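Local coordinates for protein sorbitol dehydrogenase (Gluconobacter oxydans, PDB 5ITG) that probably catalyses the NADP-dependent oxidation of D-sorbitol to L-sorbose, as a member of the mannitol dehydrogenase family, at residues L10-V14 / A246-D250; S68-A72 / D103-A107; Y82-A88 / L253-D259; I295-A300 / V383-T388; V389-E394 / G454-T460. All coordinates share one frame; numbering follows the deposited sequence.

How the interactions relate
Interactions 1, 2 and 3 belong to the Rossmann part of the chain, interactions 4 and 5 to the helical C-terminal part. Interaction 3 is the buried one: two parallel strands held mainly by backbone bonds. Interaction 2 shares its sheet and packs a helix on strand 93-106 through apolar side chains. Interaction 1 joins the end of helix 237-247 to the loop before strand 14-15 with a few methyl contacts and touches interaction 3 where L249 CD1 meets S83 CB. Interactions 4 and 5 both use helix 377-394 and touch through T386 and W455. Interaction 4 is partly buried and mixes arginine, rings and waters. Interaction 5 lies at the surface and adds a salt bridge.

Interaction 1: residues L10-V14 / A246-D250; sequences LPANV and ASGLD
L249 carries most of the apolar contact. Its two methyls part and meet different residues. CD2 lies 3.8 Å from L10 CD1, and the two side chains cross at about a right angle. The same CD2 is 3.9 Å from P11 CD, on the proline ring. CD1 goes the other way and meets V14 CG1 at 3.8 Å, tip to tip. V14 holds CG1 anti to the backbone N (chi1 -176°), which turns this branch to L249 and leaves CG2 facing the S247 carbonyl. V14 CG2 is 3.7 Å from S247 O.

No hydrogen bond crosses the contact. The amide of N13 comes near the helix end, with ND2 3.7 Å from S247 O. Polar bonds instead hold each segment in shape. V14 N donates to P11 O at 2.8 Å and closes a type I turn from P11 to V14. On the other side L249 N donates to S247 OG at 3.2 Å, an ST turn. S247 OG is also hydrogen-bonded to L243 O, one turn back in the helix.

The chain leaves the helix at G248, with a positive phi of 87°. A side chain there would press on the S247 carbonyl oxygen.

V14 also touches V95 and V97 of strand 93-106. The whole is a helix end closed by a glycine and an ST turn. It joins the C-terminus of helix 237-247 to the turn that leads into strand 14-15, at the margin of the Rossmann domain sheet.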
# COMPACT_ATOMS: atom_id res chain seq x y z
N LEU A 10 20.01 -18.19 17.11
CA LEU A 10 19.66 -18.49 15.73
C LEU A 10 20.86 -18.92 14.88
O LEU A 10 22.00 -18.58 15.18
CB LEU A 10 19.01 -17.26 15.08
CG LEU A 10 17.90 -16.49 15.80
CD1 LEU A 10 16.85 -17.46 16.32
CD2 LEU A 10 18.49 -15.68 16.94
N PRO A 11 20.59 -19.67 13.80
CA PRO A 11 21.64 -20.14 12.89
C PRO A 11 22.42 -18.96 12.32
O PRO A 11 21.91 -17.85 12.24
CB PRO A 11 20.84 -20.88 11.82
CG PRO A 11 19.71 -21.46 12.60
CD PRO A 11 19.30 -20.29 13.47
N ALA A 12 23.66 -19.22 11.91
CA ALA A 12 24.53 -18.19 11.36
C ALA A 12 23.90 -17.35 10.25
O ALA A 12 24.28 -16.20 10.04
CB ALA A 12 25.82 -18.83 10.85
N ASN A 13 22.93 -17.93 9.54
CA ASN A 13 22.27 -17.23 8.43
C ASN A 13 21.13 -16.31 8.88
O ASN A 13 20.69 -15.45 8.12
CB ASN A 13 21.71 -18.26 7.45
CG ASN A 13 20.57 -19.06 8.03
OD1 ASN A 13 20.70 -19.68 9.09
ND2 ASN A 13 19.42 -19.05 7.34
N VAL A 14 20.66 -16.50 10.11
CA VAL A 14 19.56 -15.69 10.63
C VAL A 14 20.06 -14.55 11.51
O VAL A 14 20.79 -14.78 12.47
CB VAL A 14 18.59 -16.56 11.45
CG1 VAL A 14 17.41 -15.73 11.92
CG2 VAL A 14 18.12 -17.74 10.62
N ALA A 246 13.61 -23.06 4.86
CA ALA A 246 14.75 -22.31 4.33
C ALA A 246 15.53 -21.56 5.41
O ALA A 246 16.75 -21.40 5.30
CB ALA A 246 14.26 -21.33 3.26
N SER A 247 14.83 -21.11 6.45
CA SER A 247 15.47 -20.37 7.53
C SER A 247 15.98 -21.30 8.63
O SER A 247 16.96 -20.99 9.31
CB SER A 247 14.49 -19.37 8.14
OG SER A 247 13.43 -20.06 8.78
N GLY A 248 15.29 -22.42 8.81
CA GLY A 248 15.68 -23.38 9.83
C GLY A 248 15.05 -23.05 11.17
O GLY A 248 15.46 -23.57 12.21
N LEU A 249 14.03 -22.19 11.14
CA LEU A 249 13.33 -21.76 12.34
C LEU A 249 11.90 -22.27 12.38
O LEU A 249 11.20 -22.23 11.37
CB LEU A 249 13.31 -20.23 12.41
CG LEU A 249 14.65 -19.49 12.35
CD1 LEU A 249 14.40 -18.00 12.15
CD2 LEU A 249 15.43 -19.74 13.63
N ASP A 250 11.47 -22.75 13.54
CA ASP A 250 10.11 -23.25 13.68
C ASP A 250 9.22 -22.06 14.05
O ASP A 250 8.74 -21.94 15.17
CB ASP A 250 10.04 -24.32 14.78
CG ASP A 250 8.63 -24.83 15.00
OD1 ASP A 250 8.01 -25.30 14.02
OD2 ASP A 250 8.14 -24.77 16.15

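Interaction 2: residues S68-A72 / D103-A107; sequences SKKKA and DYLLA
S68 OG is hydrogen-bonded to both S65 OG and T63 OG1, so the polar end of this side chain is held within its own part of the chain. Its CB rests on L106 CD2 at 3.7 Å.

L106 fits against the helix with both methyls. CD2 takes S68. CD1 sits 3.4 Å from K69 CA, a tight approach to the helix backbone, and 3.6 Å from A72 CB. The chi1 of L106 is -94°, away from a staggered value, and this places CD1 between K69 and A72.

A72 CB is shared. It also lies 3.6 Å from Y104 CE1. The small residue lets the tyrosine ring and the leucine come in together under one helix turn.

K71 runs past the far end of the ring. Its extended chain crosses Y104 at about a right angle, and K71 CE is 3.2 Å from Y104 OH. The ammonium goes on to the carbonyl oxygen of V33. F75, a turn further along the helix, stacks on the Y104 ring.

Helix 68-72 runs nearly antiparallel to strand 103-106, at 163°, with axes 8.9 Å apart. This is the helix-on-sheet packing of a Rossmann fold. Helix 66-77 lies on the chain path between the parallel neighbours 56-61 and 93-106, with strand 82-87 also on that path.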
# COMPACT_ATOMS: atom_id res chain seq x y z
N SER A 68 -8.70 -14.83 16.13
CA SER A 68 -7.91 -13.71 16.64
C SER A 68 -7.17 -14.14 17.90
O SER A 68 -5.99 -13.84 18.07
CB SER A 68 -8.82 -12.52 16.95
OG SER A 68 -9.49 -12.09 15.78
N LYS A 69 -7.88 -14.85 18.77
CA LYS A 69 -7.30 -15.32 20.03
C LYS A 69 -6.13 -16.26 19.77
O LYS A 69 -5.12 -16.21 20.46
CB LYS A 69 -8.37 -16.03 20.86
CG LYS A 69 -9.59 -15.17 21.13
CD LYS A 69 -10.64 -15.93 21.91
CE LYS A 69 -11.91 -15.11 22.07
NZ LYS A 69 -12.96 -15.87 22.81
N LYS A 70 -6.28 -17.12 18.76
CA LYS A 70 -5.23 -18.07 18.39
C LYS A 70 -3.98 -17.30 17.97
O LYS A 70 -2.87 -17.58 18.44
CB LYS A 70 -5.72 -18.96 17.24
CG LYS A 70 -4.77 -20.08 16.85
CD LYS A 70 -4.66 -21.12 17.96
CE LYS A 70 -3.79 -22.29 17.54
NZ LYS A 70 -2.38 -21.89 17.27
N LYS A 71 -4.17 -16.33 17.09
CA LYS A 71 -3.07 -15.50 16.60
C LYS A 71 -2.36 -14.82 17.76
O LYS A 71 -1.13 -14.88 17.87
CB LYS A 71 -3.63 -14.44 15.64
CG LYS A 71 -2.60 -13.47 15.08
CD LYS A 71 -3.28 -12.38 14.24
CE LYS A 71 -2.28 -11.34 13.75
NZ LYS A 71 -2.96 -10.27 12.98
N ALA A 72 -3.13 -14.19 18.64
CA ALA A 72 -2.58 -13.51 19.80
C ALA A 72 -1.79 -14.47 20.68
O ALA A 72 -0.77 -14.10 21.25
CB ALA A 72 -3.70 -12.85 20.60
N ASP A 103 4.52 -6.41 22.53
CA ASP A 103 3.31 -6.93 23.14
C ASP A 103 2.21 -6.95 22.09
O ASP A 103 2.20 -6.12 21.17
CB ASP A 103 2.86 -6.07 24.32
CG ASP A 103 2.09 -6.87 25.37
OD1 ASP A 103 1.51 -7.92 25.02
OD2 ASP A 103 2.05 -6.43 26.54
N TYR A 104 1.30 -7.91 22.21
CA TYR A 104 0.19 -8.04 21.29
C TYR A 104 -1.08 -8.21 22.13
O TYR A 104 -1.25 -9.23 22.81
CB TYR A 104 0.39 -9.26 20.39
CG TYR A 104 -0.64 -9.42 19.30
CD1 TYR A 104 -1.96 -9.77 19.60
CD2 TYR A 104 -0.31 -9.23 17.96
CE1 TYR A 104 -2.92 -9.92 18.60
CE2 TYR A 104 -1.26 -9.37 16.95
CZ TYR A 104 -2.56 -9.72 17.27
OH TYR A 104 -3.49 -9.86 16.27
N LEU A 105 -1.95 -7.21 22.09
CA LEU A 105 -3.18 -7.25 22.86
C LEU A 105 -4.43 -7.39 22.02
O LEU A 105 -4.54 -6.79 20.95
CB LEU A 105 -3.33 -5.98 23.71
CG LEU A 105 -2.38 -5.74 24.88
CD1 LEU A 105 -0.95 -5.59 24.39
CD2 LEU A 105 -2.83 -4.49 25.62
N LEU A 106 -5.36 -8.19 22.51
CA LEU A 106 -6.65 -8.37 21.86
C LEU A 106 -7.58 -7.41 22.60
O LEU A 106 -7.98 -7.68 23.73
CB LEU A 106 -7.14 -9.80 22.01
CG LEU A 106 -6.80 -10.76 20.87
CD1 LEU A 106 -7.21 -12.18 21.24
CD2 LEU A 106 -7.53 -10.31 19.61
N ALA A 107 -7.92 -6.30 21.95
CA ALA A 107 -8.78 -5.29 22.55
C ALA A 107 -10.00 -5.85 23.27
O ALA A 107 -10.25 -5.51 24.43
CB ALA A 107 -9.22 -4.28 21.48

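Interaction 3: residues Y82-A88 / L253-D259; sequences YSLTETA and LPLVAED
L84 to T87 pair with L255 to E258 as parallel neighbours in the mixed sheet of the Rossmann domain. Five backbone bonds alternate across the pair. T85 is used twice: its N donates to L255 O at 3.0 Å with a nearly straight angle of 176°, and its O accepts A257 N at 2.9 Å. T87 N then donates to A257 O at 2.9 Å. D259 N reaches T87 O at 3.1 Å, from above the carbonyl plane. T87 O also receives N363 ND2.

L255 O has a second donor, water 1, at 3.0 Å. This water also donates to S83 OG and bonds T85 OG1. S83 OG is bonded to D251 OD2 as well. Charged ends find partners beyond the pair: E86 with R230, E258 with R360.

The D259 carboxylate packs against A88, with CG 3.7 Å from A88 CB. A glycine at D259 would probably strip A88 of this neighbour and let the strand end turn more freely.

L255 N donates to S83 O, the first bond of the ladder. L255 CD2 crowds that same S83 O at 3.0 Å and meets Y82 CD2 at the ring edge, 3.5 Å away.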
# COMPACT_ATOMS: atom_id res chain seq x y z
N TYR A 82 9.17 -12.70 15.58
CA TYR A 82 8.80 -13.38 14.34
C TYR A 82 9.92 -13.20 13.32
O TYR A 82 10.76 -12.31 13.46
CB TYR A 82 7.49 -12.84 13.77
CG TYR A 82 7.51 -11.37 13.45
CD1 TYR A 82 7.26 -10.41 14.43
CD2 TYR A 82 7.80 -10.93 12.16
CE1 TYR A 82 7.30 -9.05 14.14
CE2 TYR A 82 7.84 -9.57 11.85
CZ TYR A 82 7.59 -8.64 12.85
OH TYR A 82 7.64 -7.29 12.56
N SER A 83 9.94 -14.06 12.31
CA SER A 83 10.99 -13.96 11.30
C SER A 83 10.50 -13.28 10.03
O SER A 83 9.38 -13.49 9.58
CB SER A 83 11.55 -15.34 10.95
OG SER A 83 10.58 -16.12 10.28
N LEU A 84 11.37 -12.47 9.46
CA LEU A 84 11.06 -11.77 8.23
C LEU A 84 12.11 -12.10 7.19
O LEU A 84 13.28 -11.78 7.36
CB LEU A 84 11.03 -10.25 8.46
CG LEU A 84 10.91 -9.41 7.18
CD1 LEU A 84 9.65 -9.79 6.42
CD2 LEU A 84 10.89 -7.92 7.54
N THR A 85 11.68 -12.76 6.13
CA THR A 85 12.57 -13.10 5.04
C THR A 85 12.41 -11.99 4.00
O THR A 85 11.29 -11.58 3.71
CB THR A 85 12.18 -14.45 4.39
OG1 THR A 85 12.26 -15.49 5.38
CG2 THR A 85 13.12 -14.78 3.24
N GLU A 86 13.53 -11.50 3.48
CA GLU A 86 13.52 -10.45 2.47
C GLU A 86 14.15 -11.03 1.20
O GLU A 86 15.31 -11.44 1.20
CB GLU A 86 14.33 -9.25 2.96
CG GLU A 86 13.64 -8.51 4.09
CD GLU A 86 14.54 -7.52 4.79
OE1 GLU A 86 15.32 -7.94 5.67
OE2 GLU A 86 14.48 -6.32 4.46
N THR A 87 13.37 -11.08 0.13
CA THR A 87 13.83 -11.66 -1.13
C THR A 87 14.06 -10.64 -2.25
O THR A 87 13.15 -9.91 -2.62
CB THR A 87 12.84 -12.72 -1.62
OG1 THR A 87 12.63 -13.68 -0.58
CG2 THR A 87 13.37 -13.42 -2.87
N ALA A 88 15.27 -10.63 -2.79
CA ALA A 88 15.65 -9.70 -3.86
C ALA A 88 15.34 -10.29 -5.24
O ALA A 88 15.16 -11.50 -5.37
CB ALA A 88 17.13 -9.37 -3.75
N LEU A 253 4.65 -17.66 12.90
CA LEU A 253 4.23 -16.45 12.19
C LEU A 253 5.29 -15.91 11.22
O LEU A 253 5.65 -14.74 11.28
CB LEU A 253 3.89 -15.38 13.22
CG LEU A 253 2.89 -15.85 14.29
CD1 LEU A 253 2.92 -14.93 15.48
CD2 LEU A 253 1.50 -15.93 13.67
N PRO A 254 5.79 -16.76 10.31
CA PRO A 254 6.80 -16.30 9.35
C PRO A 254 6.17 -15.51 8.22
O PRO A 254 5.04 -15.77 7.83
CB PRO A 254 7.39 -17.61 8.86
CG PRO A 254 6.17 -18.47 8.75
CD PRO A 254 5.44 -18.17 10.07
N LEU A 255 6.91 -14.55 7.68
CA LEU A 255 6.42 -13.77 6.56
C LEU A 255 7.60 -13.39 5.67
O LEU A 255 8.76 -13.49 6.09
CB LEU A 255 5.66 -12.51 7.03
CG LEU A 255 6.42 -11.29 7.56
CD1 LEU A 255 5.42 -10.16 7.80
CD2 LEU A 255 7.17 -11.63 8.83
N VAL A 256 7.29 -12.99 4.45
CA VAL A 256 8.31 -12.63 3.48
C VAL A 256 7.91 -11.35 2.74
O VAL A 256 6.74 -11.06 2.57
CB VAL A 256 8.51 -13.80 2.48
CG1 VAL A 256 7.19 -14.19 1.86
CG2 VAL A 256 9.53 -13.43 1.42
N ALA A 257 8.91 -10.58 2.33
CA ALA A 257 8.66 -9.34 1.62
C ALA A 257 9.78 -9.13 0.61
O ALA A 257 10.84 -9.76 0.73
CB ALA A 257 8.62 -8.17 2.59
N GLU A 258 9.55 -8.26 -0.37
CA GLU A 258 10.58 -7.98 -1.37
C GLU A 258 11.65 -7.17 -0.65
O GLU A 258 11.37 -6.53 0.38
CB GLU A 258 9.99 -7.16 -2.53
CG GLU A 258 9.51 -5.77 -2.14
CD GLU A 258 8.91 -5.00 -3.31
OE1 GLU A 258 9.36 -5.20 -4.46
OE2 GLU A 258 8.00 -4.17 -3.08
N ASP A 259 12.87 -7.19 -1.16
CA ASP A 259 13.94 -6.44 -0.53
C ASP A 259 13.65 -4.94 -0.61
O ASP A 259 14.01 -4.18 0.29
CB ASP A 259 15.29 -6.77 -1.17
CG ASP A 259 15.36 -6.38 -2.63
OD1 ASP A 259 14.39 -6.62 -3.36
OD2 ASP A 259 16.41 -5.83 -3.04
O HOH W 1 10.31 -15.62 7.46

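Interaction 4: residues I295-A300 / V383-T388; sequences IRMLNA and VFWTET
R296 reaches across from helix 288-312 to E387 and T388 of helix 377-394. From CB the chain runs on to CG, which passes near F384 O. CD lies 3.8 Å from E387 CB. A bend at chi3 (56°) then swings the guanidinium over E387, so that CZ stands 3.3 Å from E387 CG, which lies over one face. NE makes weak bonds to T388 OG1 and water 2. NH1 donates to T341 O. R296 NH2 donates to T388 OG1 at 2.9 Å and 164°, in the guanidinium plane. A leucine at R296 would probably leave T388 OG1 and T341 O without these donors and E387 CG without its flat cover.

Two waters fill the step between the helices. Water 2 donates to F384 O at 2.7 Å and accepts T388 N, so it spans a kink where the direct helix bond is missing. Water 3 ties R296 O to T388 OG1.

Around F384 the contact is mainly apolar. N299 CB sits over the F384 ring, 3.3 Å from its centroid, a CH-pi contact. I295 CG2 also touches the same ring. A300 CB packs on F384 CB and W385 CD1. W385 NE1 donates to A300 O at 3.2 Å and 175°, in the plane of the indole.

Helix 295-300 has a pi-type turn, closed by A300 N to I295 O. Water 3 serves R296 O beside it, as water 2 serves T388 N at the kink. The chemistry implies a joint where water meets backbone groups at irregular turns, arginine and indole meet oxygens, and packing round F384 stays apolar.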
# COMPACT_ATOMS: atom_id res chain seq x y z
N ILE A 295 2.28 6.77 -8.44
CA ILE A 295 1.11 6.61 -9.29
C ILE A 295 1.45 6.63 -10.79
O ILE A 295 1.04 5.74 -11.55
CB ILE A 295 0.07 7.72 -9.01
CG1 ILE A 295 -0.57 7.50 -7.64
CG2 ILE A 295 -1.00 7.75 -10.10
CD1 ILE A 295 -1.42 8.67 -7.19
N ARG A 296 2.21 7.64 -11.21
CA ARG A 296 2.51 7.80 -12.62
C ARG A 296 3.66 7.01 -13.22
O ARG A 296 3.80 6.95 -14.45
CB ARG A 296 2.68 9.30 -12.93
CG ARG A 296 1.42 10.12 -12.62
CD ARG A 296 1.62 11.59 -12.96
NE ARG A 296 2.00 11.73 -14.35
CZ ARG A 296 2.68 12.77 -14.85
NH1 ARG A 296 3.06 13.77 -14.06
NH2 ARG A 296 2.99 12.78 -16.14
N MSE A 297 4.48 6.40 -12.37
CA MSE A 297 5.59 5.58 -12.84
C MSE A 297 5.41 4.10 -12.46
O MSE A 297 5.44 3.24 -13.34
CB MSE A 297 6.93 6.10 -12.32
CG MSE A 297 7.36 7.41 -12.97
SE MSE A 297 9.14 7.91 -12.47
CE MSE A 297 10.09 6.58 -13.52
N LEU A 298 5.20 3.80 -11.18
CA LEU A 298 5.03 2.40 -10.77
C LEU A 298 3.68 1.82 -11.19
O LEU A 298 3.63 0.82 -11.91
CB LEU A 298 5.19 2.25 -9.24
CG LEU A 298 5.02 0.81 -8.72
CD1 LEU A 298 6.23 -0.01 -9.10
CD2 LEU A 298 4.85 0.81 -7.21
N ASN A 299 2.59 2.46 -10.77
CA ASN A 299 1.25 1.99 -11.10
C ASN A 299 0.98 2.09 -12.61
O ASN A 299 0.46 1.15 -13.22
CB ASN A 299 0.20 2.79 -10.31
CG ASN A 299 0.41 2.70 -8.80
OD1 ASN A 299 0.89 1.69 -8.29
ND2 ASN A 299 0.03 3.75 -8.09
N ALA A 300 1.31 3.24 -13.19
CA ALA A 300 1.13 3.46 -14.62
C ALA A 300 1.96 2.45 -15.41
O ALA A 300 1.52 1.93 -16.43
CB ALA A 300 1.56 4.89 -15.00
N VAL A 383 -6.85 6.89 -12.96
CA VAL A 383 -5.93 7.40 -11.96
C VAL A 383 -4.45 7.42 -12.37
O VAL A 383 -3.77 8.43 -12.16
CB VAL A 383 -6.07 6.61 -10.63
CG1 VAL A 383 -5.11 7.17 -9.58
CG2 VAL A 383 -7.52 6.72 -10.12
N PHE A 384 -3.96 6.34 -12.97
CA PHE A 384 -2.54 6.28 -13.33
C PHE A 384 -2.08 6.97 -14.61
O PHE A 384 -0.93 7.41 -14.69
CB PHE A 384 -2.06 4.81 -13.43
CG PHE A 384 -2.57 3.91 -12.33
CD1 PHE A 384 -2.87 4.40 -11.07
CD2 PHE A 384 -2.68 2.55 -12.56
CE1 PHE A 384 -3.28 3.54 -10.06
CE2 PHE A 384 -3.08 1.68 -11.55
CZ PHE A 384 -3.38 2.18 -10.30
N TRP A 385 -2.95 7.05 -15.61
CA TRP A 385 -2.55 7.61 -16.90
C TRP A 385 -3.01 9.02 -17.28
O TRP A 385 -2.38 9.66 -18.12
CB TRP A 385 -2.99 6.67 -18.03
CG TRP A 385 -2.23 5.37 -18.18
CD1 TRP A 385 -1.21 4.91 -17.40
CD2 TRP A 385 -2.42 4.39 -19.20
NE1 TRP A 385 -0.75 3.70 -17.87
CE2 TRP A 385 -1.48 3.35 -18.98
CE3 TRP A 385 -3.31 4.28 -20.29
CZ2 TRP A 385 -1.40 2.23 -19.80
CZ3 TRP A 385 -3.22 3.16 -21.11
CH2 TRP A 385 -2.28 2.15 -20.86
N THR A 386 -4.09 9.50 -16.68
CA THR A 386 -4.64 10.81 -17.05
C THR A 386 -3.66 11.99 -17.11
O THR A 386 -3.62 12.71 -18.11
CB THR A 386 -5.84 11.18 -16.15
OG1 THR A 386 -6.89 10.23 -16.36
CG2 THR A 386 -6.36 12.58 -16.49
N GLU A 387 -2.88 12.22 -16.06
CA GLU A 387 -1.95 13.35 -16.08
C GLU A 387 -0.97 13.25 -17.26
O GLU A 387 -0.73 14.23 -17.96
CB GLU A 387 -1.18 13.43 -14.76
CG GLU A 387 -0.14 14.56 -14.68
CD GLU A 387 -0.75 15.95 -14.74
OE1 GLU A 387 -1.69 16.23 -13.98
OE2 GLU A 387 -0.26 16.78 -15.55
N THR A 388 -0.40 12.07 -17.48
CA THR A 388 0.55 11.88 -18.57
C THR A 388 -0.08 12.18 -19.94
O THR A 388 0.55 12.80 -20.80
CB THR A 388 1.14 10.46 -18.54
OG1 THR A 388 2.02 10.36 -17.41
CG2 THR A 388 1.93 10.16 -19.82
O HOH W 2 -0.45 9.93 -15.40
O HOH W 3 1.88 7.90 -16.42

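Interaction 5: residues V389-E394 / G454-T460; sequences VRRAIE and GWRDLDT
W455 to L458 form a type I turn, closed by L458 N to W455 O, and lie against R390 and I393 of the helix.

R390 grips D457 end-on. NH1 bonds OD1 at 2.7 Å and NH2 bonds OD2 at 2.9 Å. Both oxygens use their syn lone pairs, and the two flat groups are only 8° from coplanar. NH1 also donates to G454 O at 2.9 Å, on a lone pair in the carbonyl plane. These three bonds fix the rotation of the guanidinium. L458 CD1 covers one of its faces, 3.9 Å above the plane. A looser ion pair links R390 NE to E394 OE2, so the arginine is shared by two carboxylates.

Deeper in, V389 CG1 stands over the W455 indole, 3.4 Å from the centroid of the five-membered ring, a CH-pi contact. With chi1 at 173°, the CG1 branch of V389 swings over from the helix onto that face. I393 CG2 meets L458 CB at 4.1 Å. W455 also touches T386 and V381 of the same helix, and L463.

The pattern is a salt-bridge network beside a tryptophan packed on the helix. It ties the loop before helix 461-477 to helix 377-394 in the helical C-terminal domain of the mannitol dehydrogenase family.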
# COMPACT_ATOMS: atom_id res chain seq x y z
N VAL A 389 -1.32 11.75 -20.13
CA VAL A 389 -2.02 12.02 -21.38
C VAL A 389 -2.33 13.52 -21.52
O VAL A 389 -2.08 14.11 -22.56
CB VAL A 389 -3.35 11.22 -21.47
CG1 VAL A 389 -4.15 11.64 -22.70
CG2 VAL A 389 -3.03 9.73 -21.55
N ARG A 390 -2.86 14.13 -20.46
CA ARG A 390 -3.18 15.56 -20.53
C ARG A 390 -1.94 16.38 -20.88
O ARG A 390 -2.01 17.27 -21.72
CB ARG A 390 -3.74 16.07 -19.19
CG ARG A 390 -5.12 15.55 -18.80
CD ARG A 390 -5.68 16.35 -17.63
NE ARG A 390 -6.08 17.70 -18.03
CZ ARG A 390 -7.26 18.01 -18.57
NH1 ARG A 390 -8.17 17.07 -18.75
NH2 ARG A 390 -7.51 19.25 -18.96
N ARG A 391 -0.81 16.09 -20.24
CA ARG A 391 0.42 16.83 -20.52
C ARG A 391 0.90 16.67 -21.96
O ARG A 391 1.30 17.65 -22.59
CB ARG A 391 1.54 16.38 -19.57
CG ARG A 391 1.36 16.90 -18.16
CD ARG A 391 1.49 18.41 -18.12
NE ARG A 391 2.87 18.85 -17.98
CZ ARG A 391 3.63 18.59 -16.91
NH1 ARG A 391 3.12 17.88 -15.90
NH2 ARG A 391 4.87 19.04 -16.85
N ALA A 392 0.85 15.45 -22.48
CA ALA A 392 1.28 15.18 -23.85
C ALA A 392 0.43 15.97 -24.83
O ALA A 392 0.95 16.54 -25.79
CB ALA A 392 1.18 13.70 -24.16
N ILE A 393 -0.88 16.00 -24.59
CA ILE A 393 -1.80 16.74 -25.46
C ILE A 393 -1.62 18.25 -25.30
O ILE A 393 -1.57 18.99 -26.28
CB ILE A 393 -3.28 16.41 -25.15
CG1 ILE A 393 -3.56 14.93 -25.42
CG2 ILE A 393 -4.19 17.31 -25.98
CD1 ILE A 393 -5.00 14.53 -25.16
N GLU A 394 -1.54 18.70 -24.05
CA GLU A 394 -1.38 20.12 -23.75
C GLU A 394 -0.07 20.69 -24.29
O GLU A 394 -0.06 21.78 -24.88
CB GLU A 394 -1.45 20.35 -22.24
CG GLU A 394 -2.79 20.00 -21.60
CD GLU A 394 -2.72 19.95 -20.08
OE1 GLU A 394 -1.59 19.88 -19.54
OE2 GLU A 394 -3.80 19.97 -19.44
N GLY A 454 -10.90 11.31 -18.24
CA GLY A 454 -10.02 12.27 -17.60
C GLY A 454 -9.38 13.31 -18.51
O GLY A 454 -8.95 14.37 -18.04
N TRP A 455 -9.31 13.02 -19.81
CA TRP A 455 -8.71 13.97 -20.75
C TRP A 455 -9.63 14.31 -21.91
O TRP A 455 -9.23 15.01 -22.84
CB TRP A 455 -7.38 13.42 -21.28
CG TRP A 455 -7.45 12.08 -21.94
CD1 TRP A 455 -7.83 11.82 -23.23
CD2 TRP A 455 -7.09 10.82 -21.37
NE1 TRP A 455 -7.72 10.47 -23.50
CE2 TRP A 455 -7.27 9.83 -22.36
CE3 TRP A 455 -6.64 10.43 -20.10
CZ2 TRP A 455 -6.99 8.48 -22.13
CZ3 TRP A 455 -6.37 9.08 -19.87
CH2 TRP A 455 -6.55 8.12 -20.89
N ARG A 456 -10.87 13.84 -21.83
CA ARG A 456 -11.85 14.06 -22.89
C ARG A 456 -12.18 15.53 -23.17
O ARG A 456 -12.62 15.86 -24.27
CB ARG A 456 -13.13 13.28 -22.57
CG ARG A 456 -13.95 12.92 -23.79
CD ARG A 456 -15.19 12.11 -23.42
NE ARG A 456 -14.88 10.76 -22.96
CZ ARG A 456 -14.40 9.79 -23.73
NH1 ARG A 456 -14.15 10.01 -25.01
NH2 ARG A 456 -14.17 8.59 -23.21
N ASP A 457 -11.94 16.41 -22.21
CA ASP A 457 -12.23 17.83 -22.41
C ASP A 457 -11.26 18.49 -23.39
O ASP A 457 -11.57 19.50 -24.01
CB ASP A 457 -12.21 18.58 -21.07
CG ASP A 457 -10.93 18.36 -20.29
OD1 ASP A 457 -10.64 17.20 -19.93
OD2 ASP A 457 -10.21 19.35 -20.04
N LEU A 458 -10.08 17.89 -23.54
CA LEU A 458 -9.07 18.40 -24.45
C LEU A 458 -9.36 17.92 -25.88
O LEU A 458 -10.27 17.13 -26.10
CB LEU A 458 -7.69 17.89 -24.02
CG LEU A 458 -7.26 18.26 -22.60
CD1 LEU A 458 -6.00 17.50 -22.22
CD2 LEU A 458 -7.04 19.77 -22.52
N ASP A 459 -8.58 18.41 -26.84
CA ASP A 459 -8.76 17.99 -28.22
C ASP A 459 -8.05 16.65 -28.42
O ASP A 459 -6.85 16.61 -28.69
CB ASP A 459 -8.18 19.03 -29.18
CG ASP A 459 -8.11 18.52 -30.61
OD1 ASP A 459 -9.06 17.83 -31.06
OD2 ASP A 459 -7.10 18.80 -31.29
N THR A 460 -8.81 15.57 -28.28
CA THR A 460 -8.28 14.22 -28.42
C THR A 460 -8.30 13.68 -29.85
O THR A 460 -8.14 12.48 -30.07
CB THR A 460 -9.08 13.25 -27.52
OG1 THR A 460 -10.41 13.13 -28.03
CG2 THR A 460 -9.14 13.78 -26.09